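Local coordinates for activating signal cointegrator 1 complex subunit 3 (PDB 6YXQ), which unwinds DNA as an ATP-driven 3'-5' helicase in alkylation repair, helps rescue stalled ribosomes, and binds ASCC2 through the N-terminal part present here, at the interface of chains A and B. Residues are numbered along the deposited sequence; one frame, centred on the assembly and turned at random. Chains: chain A, Activating signal cointegrator 1 complex subunit 3; chain B, Activating signal cointegrator 1 complex subunit 2.

The interface of chains A and B. Residues chain A 8-10, 13; chain B 248, 251-252, 255.
A:Pro8 packs against B:Tyr252, and these two bury more surface than any other residues of the patch. This part of ASCC3 is the loop before helix 10-18 and the helix start, within the region required for binding ASCC2. It lies along helix 243-266 of ASCC2. CB of A:Pro8 stands off the ring plane, outside the CG-CD1 bond, 3.5 Å from CD1 of B:Tyr252, and the side chains cross at a slant. CG of the same proline reaches the tyrosine CB and the backbone O of B:Asp248, 3.7 Å from each. The tyrosine CG is anti to its backbone N (chi1 -169°), which sends the ring along the loop towards A:Ala13. The carbonyl carbon of A:Arg9 lies at the ring edge, in plane. Three residues on, about one turn, B:Asp255 takes the polar part of the contact. Its carboxylate OD2 accepts a hydrogen bond of 2.9 Å from the backbone N of A:Leu10, the first residue of helix 10-18. It is nearly straight (164° at H), on the anti side, 30° out of the carboxylate plane. The carboxylate probably helps cap this helix start, its charge favourable to the helix dipole. An alanine in place of B:Asp255 would probably leave the A:Leu10 N-H without this acceptor and A:Arg9 without this nearby negative charge. The salt bridge to A:Arg9 is long, with OD1 of B:Asp255 3.8 Å from NE, in plane at the guanidinium edge.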
loop_
_atom_site.group_PDB
_atom_site.type_symbol
_atom_site.label_atom_id
_atom_site.label_comp_id
_atom_site.label_asym_id
_atom_site.label_seq_id
_atom_site.Cartn_x
_atom_site.Cartn_y
_atom_site.Cartn_z
ATOM N N PRO A 8 -0.432 -9.492 13.044
ATOM C CA PRO A 8 0.492 -10.444 12.414
ATOM C C PRO A 8 0.291 -10.479 10.906
ATOM O O PRO A 8 -0.785 -10.833 10.419
ATOM C CB PRO A 8 0.114 -11.778 13.068
ATOM C CG PRO A 8 -1.325 -11.611 13.426
ATOM C CD PRO A 8 -1.484 -10.169 13.820
ATOM N N ARG A 9 1.337 -10.113 10.165
ATOM C CA ARG A 9 1.274 -10.036 8.712
ATOM C C ARG A 9 2.418 -10.818 8.082
ATOM O O ARG A 9 3.553 -10.802 8.574
ATOM C CB ARG A 9 1.301 -8.579 8.227
ATOM C CG ARG A 9 0.159 -7.735 8.780
ATOM C CD ARG A 9 -0.150 -6.540 7.897
ATOM N NE ARG A 9 -1.482 -6.003 8.158
ATOM C CZ ARG A 9 -1.718 -4.859 8.792
ATOM N NH1 ARG A 9 -2.966 -4.451 8.980
ATOM N NH2 ARG A 9 -0.710 -4.124 9.238
ATOM N N LEU A 10 2.098 -11.497 6.981
ATOM C CA LEU A 10 3.078 -12.326 6.289
ATOM C C LEU A 10 4.284 -11.508 5.855
ATOM O O LEU A 10 5.428 -11.925 6.050
ATOM C CB LEU A 10 2.428 -12.999 5.081
ATOM C CG LEU A 10 3.394 -13.631 4.084
ATOM C CD1 LEU A 10 4.118 -14.806 4.711
ATOM C CD2 LEU A 10 2.636 -14.064 2.853
ATOM N N ALA A 13 6.488 -10.827 8.782
ATOM C CA ALA A 13 7.395 -11.936 9.060
ATOM C C ALA A 13 8.515 -11.997 8.030
ATOM O O ALA A 13 9.675 -12.247 8.375
ATOM C CB ALA A 13 6.622 -13.252 9.091
ATOM N N ASP B 248 -5.285 -14.388 17.166
ATOM C CA ASP B 248 -4.075 -13.988 16.460
ATOM C C ASP B 248 -3.673 -15.032 15.434
ATOM O O ASP B 248 -3.245 -14.690 14.325
ATOM C CB ASP B 248 -2.936 -13.747 17.448
ATOM C CG ASP B 248 -2.891 -12.316 17.945
ATOM O OD1 ASP B 248 -3.764 -11.515 17.550
ATOM O OD2 ASP B 248 -1.980 -11.992 18.733
ATOM N N LEU B 251 -5.997 -14.716 12.495
ATOM C CA LEU B 251 -5.748 -13.444 11.819
ATOM C C LEU B 251 -4.482 -13.514 10.976
ATOM O O LEU B 251 -4.463 -13.064 9.823
ATOM C CB LEU B 251 -5.641 -12.313 12.844
ATOM C CG LEU B 251 -6.923 -11.764 13.476
ATOM C CD1 LEU B 251 -6.576 -10.799 14.593
ATOM C CD2 LEU B 251 -7.798 -11.088 12.435
ATOM N N TYR B 252 -3.418 -14.077 11.545
ATOM C CA TYR B 252 -2.178 -14.302 10.814
ATOM C C TYR B 252 -2.410 -15.196 9.602
ATOM O O TYR B 252 -1.933 -14.906 8.498
ATOM C CB TYR B 252 -1.155 -14.922 11.766
ATOM C CG TYR B 252 0.268 -14.980 11.267
ATOM C CD1 TYR B 252 0.800 -13.977 10.466
ATOM C CD2 TYR B 252 1.088 -16.035 11.620
ATOM C CE1 TYR B 252 2.110 -14.037 10.021
ATOM C CE2 TYR B 252 2.392 -16.101 11.185
ATOM C CZ TYR B 252 2.898 -15.104 10.387
ATOM O OH TYR B 252 4.199 -15.191 9.964
ATOM N N ASP B 255 -4.435 -13.228 6.907
ATOM C CA ASP B 255 -3.573 -12.271 6.219
ATOM C C ASP B 255 -2.634 -12.984 5.262
ATOM O O ASP B 255 -2.451 -12.544 4.120
ATOM C CB ASP B 255 -2.774 -11.440 7.224
ATOM C CG ASP B 255 -1.780 -10.484 6.549
ATOM O OD1 ASP B 255 -2.130 -9.303 6.358
ATOM O OD2 ASP B 255 -0.650 -10.897 6.232
#